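Local coordinates for Alr4995 protein (Nostoc sp., PDB 6LRF) that acts as a bifunctional arginine dihydrolase and ornithine cyclodeaminase, probably turning arginine into ornithine and ornithine into proline, at residues V653-N658 and V676-G681; F594-S599 and P607-D612; N79-R84 and A149-I154; S144-A149 and V281-R286. All blocks are in the same frame, centred on the assembly; numbering follows the deposited sequence.

Interaction 1: V653-N658 and V676-G681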
# COMPACT_ATOMS: atom_id res chain seq x y z
N VAL B 653 1.71 14.44 -17.50
CA VAL B 653 0.60 13.88 -16.75
C VAL B 653 0.89 12.41 -16.48
O VAL B 653 1.06 11.62 -17.41
CB VAL B 653 -0.73 14.04 -17.50
CG1 VAL B 653 -1.88 13.52 -16.64
CG2 VAL B 653 -0.95 15.50 -17.87
N CYS B 654 0.96 12.06 -15.21
CA CYS B 654 1.41 10.74 -14.80
C CYS B 654 0.32 10.01 -14.02
O CYS B 654 -0.05 10.43 -12.93
CB CYS B 654 2.67 10.85 -13.95
SG CYS B 654 3.47 9.24 -13.66
N VAL B 655 -0.19 8.92 -14.59
CA VAL B 655 -1.23 8.15 -13.93
C VAL B 655 -0.73 6.74 -13.65
O VAL B 655 -0.22 6.07 -14.54
CB VAL B 655 -2.51 8.08 -14.79
CG1 VAL B 655 -3.65 7.50 -13.98
CG2 VAL B 655 -2.88 9.48 -15.30
N ASP B 656 -0.87 6.31 -12.40
CA ASP B 656 -0.45 4.98 -12.01
C ASP B 656 -1.08 4.64 -10.67
O ASP B 656 -1.32 5.53 -9.86
CB ASP B 656 1.08 4.89 -11.93
CG ASP B 656 1.61 3.48 -12.23
OD1 ASP B 656 0.94 2.50 -11.85
OD2 ASP B 656 2.70 3.38 -12.86
N ILE B 657 -1.39 3.36 -10.45
CA ILE B 657 -2.00 2.94 -9.19
C ILE B 657 -0.92 2.85 -8.11
O ILE B 657 -1.22 2.88 -6.91
CB ILE B 657 -2.75 1.58 -9.31
CG1 ILE B 657 -3.76 1.41 -8.18
CG2 ILE B 657 -1.76 0.40 -9.32
CD1 ILE B 657 -4.69 2.60 -7.98
N ASN B 658 0.33 2.74 -8.55
CA ASN B 658 1.48 2.74 -7.66
C ASN B 658 1.98 4.16 -7.40
O ASN B 658 2.61 4.76 -8.28
CB ASN B 658 2.60 1.89 -8.25
CG ASN B 658 3.74 1.66 -7.27
OD1 ASN B 658 3.89 2.38 -6.28
ND2 ASN B 658 4.55 0.64 -7.54
N VAL B 676 -1.69 11.52 -10.52
CA VAL B 676 -2.78 10.94 -9.74
C VAL B 676 -2.52 9.45 -9.54
O VAL B 676 -2.03 8.76 -10.44
CB VAL B 676 -4.18 11.12 -10.39
CG1 VAL B 676 -4.75 12.48 -10.06
CG2 VAL B 676 -4.12 10.90 -11.88
N VAL B 677 -2.84 8.98 -8.34
CA VAL B 677 -2.70 7.57 -8.00
C VAL B 677 -4.07 6.96 -8.05
O VAL B 677 -4.88 7.16 -7.15
CB VAL B 677 -2.09 7.37 -6.63
CG1 VAL B 677 -1.99 5.88 -6.33
CG2 VAL B 677 -0.72 8.02 -6.57
N THR B 678 -4.35 6.25 -9.13
CA THR B 678 -5.70 5.80 -9.39
C THR B 678 -5.70 4.72 -10.47
O THR B 678 -4.66 4.39 -11.05
CB THR B 678 -6.60 6.99 -9.80
OG1 THR B 678 -7.98 6.64 -9.67
CG2 THR B 678 -6.31 7.45 -11.23
N ASP B 679 -6.87 4.14 -10.68
CA ASP B 679 -7.09 3.19 -11.77
C ASP B 679 -7.00 3.95 -13.09
O ASP B 679 -7.75 4.92 -13.29
CB ASP B 679 -8.46 2.53 -11.60
CG ASP B 679 -8.78 1.55 -12.71
OD1 ASP B 679 -8.89 1.99 -13.89
OD2 ASP B 679 -8.97 0.35 -12.41
N VAL B 680 -6.13 3.51 -14.00
CA VAL B 680 -5.91 4.28 -15.22
C VAL B 680 -7.11 4.16 -16.16
O VAL B 680 -7.39 5.07 -16.95
CB VAL B 680 -4.59 3.84 -15.94
CG1 VAL B 680 -4.73 2.44 -16.51
CG2 VAL B 680 -4.25 4.81 -17.04
N GLY B 681 -7.84 3.05 -16.06
CA GLY B 681 -9.06 2.92 -16.83
C GLY B 681 -10.12 3.88 -16.32
O GLY B 681 -10.85 4.49 -17.10
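Cys654 O accepts the backbone N-H of Val676 at 3.1 Å, a bond between two parallel neighbours of the Rossmann-fold sheet, strands 651-656 and 673-677, which helix 659-665 joins in a beta-alpha-beta crossover. Val655 follows, level with Val676; the two side chains lie side by side and point the same way, CG2 of Val655 being 3.9 Å from CG2 of Val676. The other methyl of Val655, CG1, is anti to the backbone N (chi1 -170°), which brings it 3.8 Å from Thr678 CG2 and, more loosely, onto Val680 CG2. Val470 of helix 467-486 packs on Val676 and Thr678. Asp656 gives a weak N-H bond to Val676 O, and its own O takes Thr678 N at 3.2 Å from above the carbonyl plane, as well as a CA-H contact from Val677. Its carboxylate OD1 receives weak bonds from the N-H groups of the next two residues, Ile657 and Asn658. Ile657 lays CD1 3.4 Å from the carbonyl carbon of Thr678, while its O sits 3.2 Å from Val677 CG1. Asn658 then caps helix 659-665, OD1 accepting Ala660 N, much as Asp679 OD1 accepts Leu682 N at the start of helix 680-694.

Interaction 2: F594-S599 and P607-D612; sequences FVLAGS and PDTQMD
Leu596 O and Gln610 N meet at 2.7 Å, an almost straight bond that ties strand 594-597, at the edge of the Rossmann-fold sheet within the chain, to the loop before helix 613-624. Gly598 N returns a second bond to Gln610 O at 2.9 Å, approaching from above the carbonyl plane; the pair makes a single bridge centred on Ala597 and Gln610. Packing is tight around these bonds. Thr609 sets OG1 beside its backbone N (chi1 -60°), which leaves CG2 anti to that N and 3.6 Å from Gly598 CA; OG1 lies near CB of Leu596, the two side chains crossing at about a right angle, and bonds to Asn524 OD1. Met611, present as selenomethionine, bends at chi2 and chi3 to bring SE 3.7 Å from Gly598 CA; a CB on Gly598 would collide with the selenium. An alanine in place of Thr609 would probably leave Asn524 OD1 without this hydroxyl partner and open a gap beside Gly598. The Phe594 end is looser. There Asp608 OD2 stands at the ring edge, 3.8 Å from Phe594 CZ, and CB of Asp608 only grazes CD1 of Leu596 at 4.2 Å; the other carboxylate oxygen, OD1, is taken by Ile570 N. Gln610, partly exposed, rests its CB against Leu596 O but leads its amide away from the strand, NE2 going to Glu619 of helix 613-624. A neighbouring subunit is joined to Met611 by backbone hydrogen bonds and packs its Leu613 on that side chain. Within the loop, Gln610 OE1 accepts Asp612 N at 3.1 Å.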
# COMPACT_ATOMS: atom_id res chain seq x y z
N PHE B 594 4.24 4.62 -33.75
CA PHE B 594 4.40 4.05 -32.42
C PHE B 594 5.76 3.42 -32.35
O PHE B 594 6.33 3.05 -33.37
CB PHE B 594 3.29 3.05 -32.08
CG PHE B 594 3.18 1.90 -33.03
CD1 PHE B 594 2.30 1.95 -34.11
CD2 PHE B 594 3.95 0.75 -32.85
CE1 PHE B 594 2.20 0.88 -34.98
CE2 PHE B 594 3.85 -0.32 -33.72
CZ PHE B 594 2.98 -0.25 -34.79
N VAL B 595 6.32 3.35 -31.14
CA VAL B 595 7.58 2.65 -30.93
C VAL B 595 7.39 1.69 -29.77
O VAL B 595 6.92 2.08 -28.69
CB VAL B 595 8.75 3.61 -30.63
CG1 VAL B 595 10.05 2.83 -30.40
CG2 VAL B 595 8.92 4.64 -31.75
N LEU B 596 7.72 0.43 -30.01
CA LEU B 596 7.72 -0.56 -28.94
C LEU B 596 9.17 -0.86 -28.55
O LEU B 596 9.90 -1.48 -29.31
CB LEU B 596 6.99 -1.83 -29.38
CG LEU B 596 5.58 -1.60 -29.95
CD1 LEU B 596 4.97 -2.90 -30.42
CD2 LEU B 596 4.67 -0.94 -28.93
N ALA B 597 9.58 -0.40 -27.38
CA ALA B 597 10.93 -0.69 -26.89
C ALA B 597 10.95 -2.03 -26.22
O ALA B 597 10.09 -2.30 -25.37
CB ALA B 597 11.40 0.37 -25.93
N GLY B 598 11.92 -2.86 -26.56
CA GLY B 598 12.00 -4.19 -25.97
C GLY B 598 12.37 -4.15 -24.50
O GLY B 598 12.75 -3.10 -23.97
N SER B 599 12.27 -5.30 -23.84
CA SER B 599 12.73 -5.45 -22.47
C SER B 599 13.22 -6.89 -22.27
O SER B 599 12.95 -7.76 -23.10
CB SER B 599 11.62 -5.11 -21.47
OG SER B 599 10.77 -6.22 -21.26
N PRO B 607 7.37 -8.63 -34.14
CA PRO B 607 8.39 -8.16 -35.07
C PRO B 607 8.54 -6.65 -35.02
O PRO B 607 9.59 -6.13 -35.40
CB PRO B 607 7.86 -8.62 -36.44
CG PRO B 607 6.43 -8.94 -36.24
CD PRO B 607 6.25 -9.32 -34.80
N ASP B 608 7.53 -5.95 -34.54
CA ASP B 608 7.61 -4.49 -34.44
C ASP B 608 8.51 -4.02 -33.29
O ASP B 608 9.00 -2.89 -33.29
CB ASP B 608 6.22 -3.88 -34.26
CG ASP B 608 5.31 -4.11 -35.47
OD1 ASP B 608 4.84 -5.26 -35.67
OD2 ASP B 608 5.06 -3.15 -36.22
N THR B 609 8.71 -4.89 -32.30
CA THR B 609 9.39 -4.50 -31.07
C THR B 609 10.89 -4.30 -31.32
O THR B 609 11.57 -5.16 -31.88
CB THR B 609 9.15 -5.54 -29.96
OG1 THR B 609 7.74 -5.63 -29.72
CG2 THR B 609 9.84 -5.12 -28.65
N GLN B 610 11.39 -3.12 -30.93
CA GLN B 610 12.78 -2.76 -31.12
C GLN B 610 13.65 -3.32 -29.96
O GLN B 610 13.64 -2.81 -28.84
CB GLN B 610 12.90 -1.24 -31.23
CG GLN B 610 14.34 -0.72 -31.40
CD GLN B 610 15.01 -1.28 -32.64
OE1 GLN B 610 15.66 -2.35 -32.58
NE2 GLN B 610 14.86 -0.59 -33.77
N MSE B 611 14.39 -4.39 -30.25
CA MSE B 611 15.22 -5.06 -29.24
C MSE B 611 16.62 -4.47 -29.15
O MSE B 611 17.41 -4.86 -28.29
CB MSE B 611 15.31 -6.57 -29.55
CG MSE B 611 13.95 -7.30 -29.57
SE MSE B 611 12.98 -7.22 -27.88
CE MSE B 611 13.78 -8.70 -26.90
N ASP B 612 16.96 -3.56 -30.07
CA ASP B 612 18.22 -2.82 -29.95
C ASP B 612 17.90 -1.55 -29.18
O ASP B 612 17.33 -0.61 -29.72
CB ASP B 612 18.81 -2.51 -31.33
CG ASP B 612 20.07 -1.59 -31.27
OD1 ASP B 612 20.33 -0.91 -30.26
OD2 ASP B 612 20.80 -1.54 -32.28

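Interaction 3: N79-R84 and A149-I154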
# COMPACT_ATOMS: atom_id res chain seq x y z
N ASN B 79 -41.34 -32.25 -34.92
CA ASN B 79 -40.60 -32.77 -33.76
C ASN B 79 -40.53 -31.80 -32.59
O ASN B 79 -40.38 -30.60 -32.79
CB ASN B 79 -39.17 -33.13 -34.18
CG ASN B 79 -39.13 -34.26 -35.17
OD1 ASN B 79 -39.75 -35.31 -34.95
ND2 ASN B 79 -38.45 -34.05 -36.29
N VAL B 80 -40.62 -32.32 -31.36
CA VAL B 80 -40.37 -31.49 -30.19
C VAL B 80 -39.41 -32.23 -29.26
O VAL B 80 -39.53 -33.44 -29.07
CB VAL B 80 -41.70 -31.10 -29.44
CG1 VAL B 80 -42.62 -32.26 -29.34
CG2 VAL B 80 -41.41 -30.56 -28.04
N VAL B 81 -38.42 -31.51 -28.72
CA VAL B 81 -37.66 -32.03 -27.58
C VAL B 81 -38.32 -31.42 -26.36
O VAL B 81 -38.38 -30.20 -26.22
CB VAL B 81 -36.16 -31.67 -27.62
CG1 VAL B 81 -35.43 -32.32 -26.42
CG2 VAL B 81 -35.53 -32.14 -28.94
N LEU B 82 -38.87 -32.28 -25.51
CA LEU B 82 -39.52 -31.87 -24.27
C LEU B 82 -38.51 -31.29 -23.29
O LEU B 82 -37.43 -31.83 -23.13
CB LEU B 82 -40.23 -33.08 -23.65
CG LEU B 82 -41.19 -32.84 -22.49
CD1 LEU B 82 -42.44 -32.13 -22.97
CD2 LEU B 82 -41.55 -34.19 -21.85
N SER B 83 -38.86 -30.20 -22.63
CA SER B 83 -38.01 -29.72 -21.55
C SER B 83 -37.92 -30.71 -20.40
O SER B 83 -38.92 -31.35 -20.03
CB SER B 83 -38.50 -28.38 -21.02
OG SER B 83 -38.22 -27.35 -21.97
N ARG B 84 -36.71 -30.84 -19.86
CA ARG B 84 -36.51 -31.45 -18.57
C ARG B 84 -35.98 -30.36 -17.62
O ARG B 84 -34.85 -29.89 -17.77
CB ARG B 84 -35.53 -32.63 -18.66
CG ARG B 84 -35.21 -33.31 -17.32
CD ARG B 84 -36.46 -33.66 -16.52
NE ARG B 84 -36.17 -34.36 -15.27
CZ ARG B 84 -37.08 -34.73 -14.37
NH1 ARG B 84 -36.71 -35.36 -13.27
NH2 ARG B 84 -38.37 -34.46 -14.58
N ALA B 149 -29.48 -31.85 -31.73
CA ALA B 149 -29.00 -31.88 -33.09
C ALA B 149 -29.48 -33.15 -33.80
O ALA B 149 -29.95 -33.10 -34.93
CB ALA B 149 -27.50 -31.79 -33.11
N LYS B 150 -29.34 -34.27 -33.11
CA LYS B 150 -29.72 -35.59 -33.62
C LYS B 150 -31.23 -35.71 -33.83
O LYS B 150 -31.68 -36.19 -34.86
CB LYS B 150 -29.24 -36.67 -32.63
CG LYS B 150 -29.62 -38.09 -33.00
CD LYS B 150 -29.06 -39.10 -32.00
CE LYS B 150 -29.64 -38.88 -30.60
NZ LYS B 150 -29.32 -40.03 -29.70
N TRP B 151 -32.01 -35.24 -32.86
CA TRP B 151 -33.46 -35.38 -32.89
C TRP B 151 -34.17 -34.35 -33.74
O TRP B 151 -35.27 -34.60 -34.24
CB TRP B 151 -34.01 -35.31 -31.47
CG TRP B 151 -33.75 -36.52 -30.66
CD1 TRP B 151 -33.47 -37.78 -31.12
CD2 TRP B 151 -33.77 -36.61 -29.24
NE1 TRP B 151 -33.31 -38.65 -30.06
CE2 TRP B 151 -33.49 -37.95 -28.89
CE3 TRP B 151 -33.98 -35.68 -28.21
CZ2 TRP B 151 -33.43 -38.38 -27.57
CZ3 TRP B 151 -33.93 -36.11 -26.90
CH2 TRP B 151 -33.65 -37.45 -26.60
N LEU B 152 -33.58 -33.16 -33.89
CA LEU B 152 -34.24 -32.16 -34.72
C LEU B 152 -33.57 -32.06 -36.09
O LEU B 152 -34.00 -31.29 -36.93
CB LEU B 152 -34.27 -30.81 -34.02
CG LEU B 152 -35.01 -30.76 -32.68
CD1 LEU B 152 -35.03 -29.35 -32.18
CD2 LEU B 152 -36.44 -31.28 -32.78
N ASP B 153 -32.51 -32.86 -36.28
CA ASP B 153 -31.75 -32.91 -37.54
C ASP B 153 -31.27 -31.52 -37.98
O ASP B 153 -31.61 -31.04 -39.07
CB ASP B 153 -32.60 -33.58 -38.64
CG ASP B 153 -31.75 -34.33 -39.67
OD1 ASP B 153 -30.54 -34.53 -39.44
OD2 ASP B 153 -32.30 -34.76 -40.71
N ILE B 154 -30.45 -30.88 -37.15
CA ILE B 154 -30.05 -29.49 -37.38
C ILE B 154 -28.68 -29.19 -36.79
O ILE B 154 -28.26 -29.86 -35.84
CB ILE B 154 -31.10 -28.52 -36.81
CG1 ILE B 154 -30.86 -27.11 -37.33
CG2 ILE B 154 -31.12 -28.56 -35.29
CD1 ILE B 154 -32.07 -26.23 -37.31
O HOH W 1 -37.07 -31.58 -36.90
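Trp151 and Leu152 both hold CG anti to their carbonyl carbon (chi1 -73° and -60°), which brings the indole and the Leu152 branch from the end of helix 145-152 up to Val81. Val81, with CG1 anti to its backbone N, presents both methyls to the helix. Its CG2 stands at the edge of the indole, near the ring plane and 3.9 Å from Trp151 CE3, and also 4.0 Å from CG of Leu152; CG1 meets the same benzo edge at CE3 and CZ3. Valine and indole cross at about a right angle, and the indole stacks on Tyr109 of strand 107-109. Leu152 also reaches the start of the strand, its CD2 3.6 Å from CB of Asn79, and packs on Leu74 and Leu76 of strand 73-76. An alanine at Val81 would probably open a gap between the Trp151 edge and Leu152 CG and leave the indole less firmly fixed. The polar link is indirect: Asn79 ND2 donates to a water at 2.9 Å, and that water donates to Leu152 O at 3.1 Å. Strand 79-82, the middle one of a three-stranded sheet in the guanidine-modifying domain, is thus joined to the helix without a direct hydrogen bond. Apolar fit positions the helix against the strand, while one water serves a carbonyl near the helix end.

Interaction 4: S144-A149 and V281-R286; sequences SHPYLA and VYVESR
Val281 and Val283 press on one side of helix 145-152, which links the parallel strands 132-136 and 155-160 as a beta-alpha-beta unit; strand 280-292 is the next parallel member of that mixed sheet. The two valines lie at the start of that strand, where a short loop interrupts it. Apolar contacts carry the whole meeting, with no hydrogen bond crossing it. Val281 CG1 reaches CB of Ala149 at 3.5 Å, tighter than usual for two carbons, and lies 3.9 Å from CA of Pro146. The first torsion of Val281, -35°, falls short of a staggered value, in keeping with a methyl pushed close to the helix. Pro146 offers its ring one turn earlier: CG touches CB of Val283 at 4.0 Å, the two side chains crossing at about a right angle, and CG1 of Val283 lies nearly as near. The second Val283 methyl, CG2, rests 4.0 Å from CB of His145.

Polar groups at the contact look elsewhere. The His145 imidazole is directed off the contact and bonded at both nitrogens, ND1 to Ser158 OG and NE2 to Gly135 O, which fixes its rotation between the two strands flanking the crossover. Backbone bonds of Glu284 to Ala337 and Arg286 to Val335 tie strand 280-292 to strand 329-337. Others within the first turns of the helix keep His145 and Ala149 in place on this side: Leu148 N goes to Ser144 O at 3.2 Å and Ala149 N to His145 O at 3.1 Å.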
# COMPACT_ATOMS: atom_id res chain seq x y z
N SER B 144 -26.89 -31.72 -23.40
CA SER B 144 -28.17 -31.87 -24.08
C SER B 144 -28.07 -31.48 -25.56
O SER B 144 -28.91 -31.88 -26.38
CB SER B 144 -29.26 -31.04 -23.40
OG SER B 144 -29.04 -29.64 -23.56
N HIS B 145 -27.05 -30.72 -25.92
CA HIS B 145 -27.00 -30.14 -27.25
C HIS B 145 -26.87 -31.18 -28.37
O HIS B 145 -27.51 -31.03 -29.42
CB HIS B 145 -25.89 -29.08 -27.32
CG HIS B 145 -26.14 -27.90 -26.44
ND1 HIS B 145 -25.35 -26.77 -26.44
CD2 HIS B 145 -27.12 -27.67 -25.52
CE1 HIS B 145 -25.82 -25.90 -25.56
NE2 HIS B 145 -26.90 -26.42 -25.00
N PRO B 146 -26.05 -32.23 -28.17
CA PRO B 146 -26.03 -33.26 -29.24
C PRO B 146 -27.37 -33.98 -29.46
O PRO B 146 -27.62 -34.47 -30.56
CB PRO B 146 -24.98 -34.26 -28.75
CG PRO B 146 -24.06 -33.42 -27.86
CD PRO B 146 -25.01 -32.48 -27.16
N TYR B 147 -28.20 -34.07 -28.42
CA TYR B 147 -29.52 -34.68 -28.55
C TYR B 147 -30.40 -33.81 -29.42
O TYR B 147 -31.15 -34.31 -30.27
CB TYR B 147 -30.16 -34.87 -27.17
CG TYR B 147 -29.56 -35.99 -26.34
CD1 TYR B 147 -30.06 -37.28 -26.42
CD2 TYR B 147 -28.50 -35.75 -25.47
CE1 TYR B 147 -29.52 -38.31 -25.65
CE2 TYR B 147 -27.95 -36.76 -24.70
CZ TYR B 147 -28.46 -38.04 -24.79
OH TYR B 147 -27.93 -39.05 -24.03
N LEU B 148 -30.30 -32.50 -29.21
CA LEU B 148 -31.10 -31.56 -29.97
C LEU B 148 -30.77 -31.71 -31.45
O LEU B 148 -31.65 -31.69 -32.32
CB LEU B 148 -30.83 -30.13 -29.53
CG LEU B 148 -30.97 -29.84 -28.05
CD1 LEU B 148 -30.74 -28.35 -27.83
CD2 LEU B 148 -32.35 -30.24 -27.59
N ALA B 149 -29.48 -31.85 -31.73
CA ALA B 149 -29.00 -31.88 -33.09
C ALA B 149 -29.48 -33.15 -33.80
O ALA B 149 -29.95 -33.10 -34.93
CB ALA B 149 -27.50 -31.79 -33.11
N VAL B 281 -23.11 -31.36 -34.71
CA VAL B 281 -22.72 -30.98 -33.34
C VAL B 281 -21.24 -30.60 -33.29
O VAL B 281 -20.40 -31.26 -33.92
CB VAL B 281 -23.01 -32.13 -32.29
CG1 VAL B 281 -24.26 -32.91 -32.65
CG2 VAL B 281 -21.84 -33.09 -32.15
N TYR B 282 -20.92 -29.54 -32.55
CA TYR B 282 -19.52 -29.20 -32.31
C TYR B 282 -19.08 -29.62 -30.91
O TYR B 282 -17.88 -29.65 -30.60
CB TYR B 282 -19.27 -27.71 -32.53
CG TYR B 282 -19.58 -27.28 -33.94
CD1 TYR B 282 -18.65 -27.43 -34.96
CD2 TYR B 282 -20.82 -26.74 -34.26
CE1 TYR B 282 -18.94 -27.05 -36.26
CE2 TYR B 282 -21.12 -26.35 -35.55
CZ TYR B 282 -20.18 -26.51 -36.55
OH TYR B 282 -20.49 -26.11 -37.84
N VAL B 283 -20.06 -29.96 -30.06
CA VAL B 283 -19.78 -30.44 -28.72
C VAL B 283 -18.92 -31.71 -28.80
O VAL B 283 -19.20 -32.63 -29.58
CB VAL B 283 -21.08 -30.72 -27.95
CG1 VAL B 283 -20.79 -31.27 -26.56
CG2 VAL B 283 -21.91 -29.43 -27.86
N GLU B 284 -17.85 -31.72 -28.00
CA GLU B 284 -16.93 -32.85 -27.92
C GLU B 284 -16.84 -33.42 -26.51
O GLU B 284 -17.09 -32.71 -25.53
CB GLU B 284 -15.53 -32.44 -28.36
CG GLU B 284 -15.38 -32.21 -29.83
CD GLU B 284 -13.96 -31.85 -30.19
OE1 GLU B 284 -13.12 -31.73 -29.26
OE2 GLU B 284 -13.67 -31.71 -31.39
N SER B 285 -16.47 -34.69 -26.42
CA SER B 285 -16.41 -35.40 -25.16
C SER B 285 -15.18 -36.26 -25.13
O SER B 285 -14.72 -36.74 -26.17
CB SER B 285 -17.65 -36.27 -24.97
OG SER B 285 -18.67 -35.54 -24.31
N ARG B 286 -14.66 -36.47 -23.93
CA ARG B 286 -13.42 -37.19 -23.72
C ARG B 286 -13.42 -37.70 -22.28
O ARG B 286 -13.76 -36.97 -21.36
CB ARG B 286 -12.24 -36.27 -23.99
CG ARG B 286 -10.88 -36.93 -24.01
CD ARG B 286 -9.89 -36.01 -24.69
NE ARG B 286 -8.51 -36.39 -24.42
CZ ARG B 286 -7.47 -35.89 -25.09
NH1 ARG B 286 -7.68 -35.02 -26.07
NH2 ARG B 286 -6.23 -36.28 -24.78

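In the fold
The four contacts form two groups on opposite sides of the chain's centre. Interactions 3 and 4 both use helix 145-152 and share Ala149; their centres are 12 Å apart, and Val81 CG1 touches Leu148 CD2 at 3.9 Å, so the helix is held by strand 79-82 at one end and by strand 280-292 nearer the other. Interactions 1 and 2 belong to the C-terminal Rossmann-fold sheet, at its two outermost strands within the chain, 673-677 and 594-597, with centres 24 Å apart and no touch. The groups are well separated: interactions 2 and 4 come nearest, at about 30 Å between closest atoms, consistent with separate domains for the two activities.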